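Molybdopterin biosynthesis moeA protein (Pyrococcus horikoshii, PDB 1WU2) probably takes part in molybdenum cofactor biosynthesis, acting on molybdopterin at the metal-insertion stage as other MoeA-family proteins do. Local coordinates at residues I336-Y350 / A371-Y385. Numbering follows the deposited sequence.
Sequences IPSQLGRYEFIKIYY and ASNAYLEIPEDSEGY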
loop_
_atom_site.group_PDB
_atom_site.type_symbol
_atom_site.label_atom_id
_atom_site.label_comp_id
_atom_site.label_asym_id
_atom_site.label_seq_id
_atom_site.Cartn_x
_atom_site.Cartn_y
_atom_site.Cartn_z
ATOM N N ILE A 336 20.957 -15.686 -8.523
ATOM C CA ILE A 336 20.959 -15.756 -7.064
ATOM C C ILE A 336 21.376 -17.159 -6.631
ATOM O O ILE A 336 20.527 -18.042 -6.521
ATOM C CB ILE A 336 19.563 -15.430 -6.465
ATOM C CG1 ILE A 336 18.959 -14.185 -7.110
ATOM C CG2 ILE A 336 19.676 -15.222 -4.949
ATOM C CD1 ILE A 336 17.487 -13.997 -6.805
ATOM N N PRO A 337 22.666 -17.381 -6.391
ATOM C CA PRO A 337 23.100 -18.641 -5.779
ATOM C C PRO A 337 22.564 -18.739 -4.352
ATOM O O PRO A 337 22.468 -17.724 -3.664
ATOM C CB PRO A 337 24.632 -18.556 -5.810
ATOM C CG PRO A 337 24.956 -17.120 -5.992
ATOM C CD PRO A 337 23.799 -16.484 -6.682
ATOM N N SER A 338 22.203 -19.945 -3.928
ATOM C CA SER A 338 21.509 -20.142 -2.660
ATOM C C SER A 338 21.990 -21.389 -1.927
ATOM O O SER A 338 22.229 -22.436 -2.532
ATOM C CB SER A 338 19.999 -20.249 -2.888
ATOM O OG SER A 338 19.508 -19.138 -3.619
ATOM N N GLN A 339 22.117 -21.257 -0.612
ATOM C CA GLN A 339 22.498 -22.359 0.253
ATOM C C GLN A 339 21.323 -23.309 0.428
ATOM O O GLN A 339 20.198 -22.873 0.693
ATOM C CB GLN A 339 22.928 -21.817 1.618
ATOM C CG GLN A 339 23.839 -22.736 2.404
ATOM C CD GLN A 339 24.230 -22.151 3.749
ATOM O OE1 GLN A 339 24.273 -20.931 3.914
ATOM N NE2 GLN A 339 24.528 -23.018 4.708
ATOM N N LEU A 340 21.584 -24.603 0.262
ATOM C CA LEU A 340 20.603 -25.633 0.590
ATOM C C LEU A 340 20.494 -25.713 2.106
ATOM O O LEU A 340 21.492 -25.571 2.813
ATOM C CB LEU A 340 20.998 -26.996 0.010
ATOM C CG LEU A 340 20.801 -27.183 -1.499
ATOM C CD1 LEU A 340 21.375 -28.523 -1.957
ATOM C CD2 LEU A 340 19.331 -27.077 -1.886
ATOM N N GLY A 341 19.277 -25.925 2.595
ATOM C CA GLY A 341 18.997 -25.899 4.020
ATOM C C GLY A 341 18.686 -24.517 4.583
ATOM O O GLY A 341 18.362 -24.412 5.764
ATOM N N ARG A 342 18.778 -23.470 3.759
ATOM C CA ARG A 342 18.501 -22.099 4.203
ATOM C C ARG A 342 17.440 -21.422 3.339
ATOM O O ARG A 342 17.515 -21.441 2.108
ATOM C CB ARG A 342 19.778 -21.255 4.211
ATOM C CG ARG A 342 20.921 -21.836 5.049
ATOM C CD ARG A 342 20.610 -21.979 6.524
ATOM N NE ARG A 342 20.358 -20.685 7.151
ATOM C CZ ARG A 342 21.298 -19.842 7.570
ATOM N NH1 ARG A 342 22.591 -20.133 7.455
ATOM N NH2 ARG A 342 20.936 -18.693 8.122
ATOM N N TYR A 343 16.457 -20.820 4.006
ATOM C CA TYR A 343 15.354 -20.126 3.357
ATOM C C TYR A 343 15.764 -18.672 3.137
ATOM O O TYR A 343 15.839 -17.895 4.084
ATOM C CB TYR A 343 14.107 -20.213 4.237
ATOM C CG TYR A 343 12.814 -19.863 3.548
ATOM C CD1 TYR A 343 12.350 -18.552 3.521
ATOM C CD2 TYR A 343 12.043 -20.848 2.938
ATOM C CE1 TYR A 343 11.160 -18.230 2.891
ATOM C CE2 TYR A 343 10.850 -20.537 2.307
ATOM C CZ TYR A 343 10.413 -19.227 2.287
ATOM O OH TYR A 343 9.229 -18.912 1.664
ATOM N N GLU A 344 16.026 -18.314 1.883
ATOM C CA GLU A 344 16.608 -17.016 1.544
ATOM C C GLU A 344 15.557 -15.910 1.476
ATOM O O GLU A 344 14.588 -16.009 0.730
ATOM C CB GLU A 344 17.339 -17.062 0.189
ATOM C CG GLU A 344 18.096 -18.342 -0.138
ATOM C CD GLU A 344 19.280 -18.591 0.772
ATOM O OE1 GLU A 344 19.696 -17.657 1.491
ATOM O OE2 GLU A 344 19.794 -19.730 0.762
ATOM N N PHE A 345 15.769 -14.855 2.254
ATOM C CA PHE A 345 15.033 -13.606 2.107
ATOM C C PHE A 345 15.920 -12.687 1.274
ATOM O O PHE A 345 16.949 -12.206 1.749
ATOM C CB PHE A 345 14.740 -13.002 3.483
ATOM C CG PHE A 345 13.880 -11.765 3.447
ATOM C CD1 PHE A 345 14.459 -10.503 3.410
ATOM C CD2 PHE A 345 12.494 -11.863 3.487
ATOM C CE1 PHE A 345 13.670 -9.354 3.399
ATOM C CE2 PHE A 345 11.699 -10.723 3.474
ATOM C CZ PHE A 345 12.290 -9.464 3.423
ATOM N N ILE A 346 15.522 -12.461 0.027
ATOM C CA ILE A 346 16.333 -11.724 -0.936
ATOM C C ILE A 346 15.665 -10.407 -1.268
ATOM O O ILE A 346 14.522 -10.386 -1.709
ATOM C CB ILE A 346 16.513 -12.551 -2.233
ATOM C CG1 ILE A 346 17.185 -13.897 -1.933
ATOM C CG2 ILE A 346 17.308 -11.760 -3.272
ATOM C CD1 ILE A 346 18.544 -13.788 -1.254
ATOM N N LYS A 347 16.390 -9.313 -1.072
ATOM C CA LYS A 347 15.867 -7.980 -1.349
ATOM C C LYS A 347 15.935 -7.696 -2.847
ATOM O O LYS A 347 16.954 -7.935 -3.486
ATOM C CB LYS A 347 16.643 -6.927 -0.554
ATOM C CG LYS A 347 16.489 -7.074 0.961
ATOM C CD LYS A 347 17.639 -6.421 1.729
ATOM C CE LYS A 347 18.886 -7.304 1.764
ATOM N NZ LYS A 347 18.684 -8.578 2.527
ATOM N N ILE A 348 14.829 -7.188 -3.388
ATOM C CA ILE A 348 14.653 -6.957 -4.818
ATOM C C ILE A 348 14.224 -5.515 -5.070
ATOM O O ILE A 348 13.397 -4.994 -4.341
ATOM C CB ILE A 348 13.535 -7.891 -5.344
ATOM C CG1 ILE A 348 13.913 -9.370 -5.167
ATOM C CG2 ILE A 348 13.181 -7.563 -6.801
ATOM C CD1 ILE A 348 15.122 -9.816 -5.955
ATOM N N TYR A 349 14.773 -4.874 -6.099
ATOM C CA TYR A 349 14.158 -3.665 -6.642
ATOM C C TYR A 349 13.427 -4.025 -7.924
ATOM O O TYR A 349 14.051 -4.354 -8.933
ATOM C CB TYR A 349 15.156 -2.537 -6.909
ATOM C CG TYR A 349 14.451 -1.226 -7.210
ATOM C CD1 TYR A 349 14.272 -0.786 -8.520
ATOM C CD2 TYR A 349 13.930 -0.450 -6.182
ATOM C CE1 TYR A 349 13.606 0.407 -8.792
ATOM C CE2 TYR A 349 13.266 0.739 -6.440
ATOM C CZ TYR A 349 13.106 1.164 -7.744
ATOM O OH TYR A 349 12.446 2.348 -7.986
ATOM N N TYR A 350 12.102 -3.963 -7.864
ATOM C CA TYR A 350 11.244 -4.271 -8.994
ATOM C C TYR A 350 10.877 -3.001 -9.761
ATOM O O TYR A 350 10.322 -2.062 -9.184
ATOM C CB TYR A 350 9.963 -4.958 -8.509
ATOM C CG TYR A 350 8.948 -5.141 -9.608
ATOM C CD1 TYR A 350 9.053 -6.195 -10.509
ATOM C CD2 TYR A 350 7.900 -4.241 -9.766
ATOM C CE1 TYR A 350 8.131 -6.357 -11.531
ATOM C CE2 TYR A 350 6.977 -4.390 -10.783
ATOM C CZ TYR A 350 7.095 -5.451 -11.662
ATOM O OH TYR A 350 6.178 -5.596 -12.672
ATOM N N ALA A 371 17.222 0.726 -0.772
ATOM C CA ALA A 371 17.336 0.566 -2.221
ATOM C C ALA A 371 16.410 -0.518 -2.775
ATOM O O ALA A 371 16.323 -0.687 -3.992
ATOM C CB ALA A 371 18.788 0.260 -2.603
ATOM N N SER A 372 15.724 -1.240 -1.889
ATOM C CA SER A 372 14.862 -2.353 -2.289
ATOM C C SER A 372 13.377 -1.993 -2.261
ATOM O O SER A 372 12.952 -1.082 -1.552
ATOM C CB SER A 372 15.115 -3.578 -1.405
ATOM O OG SER A 372 14.888 -3.289 -0.040
ATOM N N ASN A 373 12.613 -2.754 -3.035
ATOM C CA ASN A 373 11.203 -2.514 -3.324
ATOM C C ASN A 373 10.304 -3.671 -2.909
ATOM O O ASN A 373 9.081 -3.552 -2.908
ATOM C CB ASN A 373 11.048 -2.379 -4.845
ATOM C CG ASN A 373 10.198 -1.224 -5.242
ATOM O OD1 ASN A 373 9.648 -0.522 -4.391
ATOM N ND2 ASN A 373 10.084 -0.999 -6.545
ATOM N N ALA A 374 10.920 -4.799 -2.600
ATOM C CA ALA A 374 10.223 -6.071 -2.603
ATOM C C ALA A 374 11.135 -7.142 -2.046
ATOM O O ALA A 374 12.279 -6.866 -1.694
ATOM C CB ALA A 374 9.807 -6.432 -4.036
ATOM N N TYR A 375 10.628 -8.364 -1.959
ATOM C CA TYR A 375 11.471 -9.492 -1.619
ATOM C C TYR A 375 11.064 -10.772 -2.330
ATOM O O TYR A 375 9.919 -10.953 -2.730
ATOM C CB TYR A 375 11.542 -9.695 -0.101
ATOM C CG TYR A 375 10.243 -10.040 0.595
ATOM C CD1 TYR A 375 9.893 -11.368 0.841
ATOM C CD2 TYR A 375 9.390 -9.043 1.053
ATOM C CE1 TYR A 375 8.717 -11.690 1.510
ATOM C CE2 TYR A 375 8.209 -9.355 1.722
ATOM C CZ TYR A 375 7.880 -10.679 1.947
ATOM O OH TYR A 375 6.715 -10.994 2.604
ATOM N N LEU A 376 12.049 -11.642 -2.490
ATOM C CA LEU A 376 11.885 -12.948 -3.091
ATOM C C LEU A 376 12.239 -13.988 -2.038
ATOM O O LEU A 376 13.199 -13.820 -1.295
ATOM C CB LEU A 376 12.819 -13.074 -4.298
ATOM C CG LEU A 376 13.101 -14.478 -4.831
ATOM C CD1 LEU A 376 11.847 -15.075 -5.425
ATOM C CD2 LEU A 376 14.211 -14.425 -5.857
ATOM N N GLU A 377 11.471 -15.065 -1.985
ATOM C CA GLU A 377 11.743 -16.157 -1.064
ATOM C C GLU A 377 12.199 -17.380 -1.849
ATOM O O GLU A 377 11.529 -17.806 -2.788
ATOM C CB GLU A 377 10.500 -16.481 -0.247
ATOM C CG GLU A 377 10.118 -15.387 0.740
ATOM C CD GLU A 377 8.676 -15.493 1.186
ATOM O OE1 GLU A 377 8.378 -16.334 2.064
ATOM O OE2 GLU A 377 7.836 -14.743 0.649
ATOM N N ILE A 378 13.348 -17.925 -1.461
ATOM C CA ILE A 378 13.902 -19.128 -2.068
ATOM C C ILE A 378 13.871 -20.240 -1.021
ATOM O O ILE A 378 14.579 -20.153 -0.019
ATOM C CB ILE A 378 15.346 -18.870 -2.548
ATOM C CG1 ILE A 378 15.392 -17.638 -3.462
ATOM C CG2 ILE A 378 15.900 -20.103 -3.267
ATOM C CD1 ILE A 378 16.791 -17.176 -3.826
ATOM N N PRO A 379 13.051 -21.273 -1.229
ATOM C CA PRO A 379 12.992 -22.408 -0.297
ATOM C C PRO A 379 14.326 -23.134 -0.097
ATOM O O PRO A 379 15.290 -22.925 -0.841
ATOM C CB PRO A 379 11.971 -23.351 -0.943
ATOM C CG PRO A 379 11.173 -22.502 -1.859
ATOM C CD PRO A 379 12.097 -21.430 -2.343
ATOM N N GLU A 380 14.344 -24.005 0.909
ATOM C CA GLU A 380 15.550 -24.702 1.351
ATOM C C GLU A 380 16.062 -25.698 0.322
ATOM O O GLU A 380 17.266 -25.904 0.202
ATOM C CB GLU A 380 15.272 -25.451 2.653
ATOM C CG GLU A 380 14.961 -24.550 3.836
ATOM C CD GLU A 380 13.477 -24.430 4.147
ATOM O OE1 GLU A 380 12.636 -24.610 3.239
ATOM O OE2 GLU A 380 13.139 -24.144 5.314
ATOM N N ASP A 381 15.141 -26.310 -0.418
ATOM C CA ASP A 381 15.483 -27.334 -1.410
ATOM C C ASP A 381 15.904 -26.775 -2.780
ATOM O O ASP A 381 15.962 -27.518 -3.762
ATOM C CB ASP A 381 14.314 -28.318 -1.572
ATOM C CG ASP A 381 13.062 -27.672 -2.145
ATOM O OD1 ASP A 381 12.996 -26.427 -2.233
ATOM O OD2 ASP A 381 12.079 -28.338 -2.531
ATOM N N SER A 382 16.202 -25.477 -2.837
ATOM C CA SER A 382 16.601 -24.816 -4.075
ATOM C C SER A 382 18.043 -24.317 -3.972
ATOM O O SER A 382 18.423 -23.696 -2.974
ATOM C CB SER A 382 15.662 -23.647 -4.367
ATOM O OG SER A 382 16.223 -22.753 -5.306
ATOM N N GLU A 383 18.836 -24.596 -5.005
ATOM C CA GLU A 383 20.225 -24.136 -5.074
ATOM C C GLU A 383 20.340 -22.729 -5.663
ATOM O O GLU A 383 21.430 -22.162 -5.687
ATOM C CB GLU A 383 21.073 -25.094 -5.915
ATOM C CG GLU A 383 21.038 -26.546 -5.457
ATOM C CD GLU A 383 20.419 -27.478 -6.484
ATOM O OE1 GLU A 383 20.842 -27.442 -7.662
ATOM O OE2 GLU A 383 19.510 -28.251 -6.108
ATOM N N GLY A 384 19.230 -22.185 -6.159
ATOM C CA GLY A 384 19.197 -20.827 -6.679
ATOM C C GLY A 384 18.522 -20.697 -8.032
ATOM O O GLY A 384 18.196 -21.698 -8.676
ATOM N N TYR A 385 18.318 -19.451 -8.455
ATOM C CA TYR A 385 17.694 -19.138 -9.740
ATOM C C TYR A 385 18.670 -18.436 -10.679
ATOM O O TYR A 385 19.547 -17.700 -10.238
ATOM C CB TYR A 385 16.473 -18.241 -9.534
ATOM C CG TYR A 385 15.457 -18.768 -8.543
ATOM C CD1 TYR A 385 15.105 -20.119 -8.519
ATOM C CD2 TYR A 385 14.843 -17.915 -7.631
ATOM C CE1 TYR A 385 14.171 -20.603 -7.610
ATOM C CE2 TYR A 385 13.906 -18.390 -6.722
ATOM C CZ TYR A 385 13.575 -19.735 -6.716
ATOM O OH TYR A 385 12.651 -20.213 -5.817
HETATM O O HOH W 1 9.616 1.654 -6.519
#
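Y343 lies across E377 where strands 343-350 and 374-378 pair antiparallel in the C-terminal MoeA domain. From CB outward, its side chain first meets E380 OE2, 4.2 Å from CB, an oxygen that accepts a hydrogen bond from Y10 N. With CG anti to the backbone N (chi1 -165°), the ring lies along the neighbouring strand. I378 O lies over one face, toward the rim, and E380 OE1 is at the edge near CD2, which is 3.7 Å from P379 CA. On the other side of the ring, CE1 is 3.7 Å from E377 CB. At the tip, OH donates to E377 OE1 at 2.7 Å, meeting it from above the carboxylate plane. A phenylalanine here would probably keep the ring contacts but leave E377 OE1 without this donor and its carboxylate freer to turn. Farther along, F345 and Y375 form an offset stack, centroids 4.6 Å apart and planes at 28°, against helix 300-319. On the other sheet face I378 CD1 touches I336 CG2 at 3.7 Å and also I346 CG1. At the far end a classic beta bulge sets N373 and A374 together opposite I348, and N373 ND2 donates a hydrogen bond to Y350 O at 2.9 Å. The chemistry is thus divided: an isoleucine cluster on one face, aromatic rings beside a probably charged carboxylate on the other.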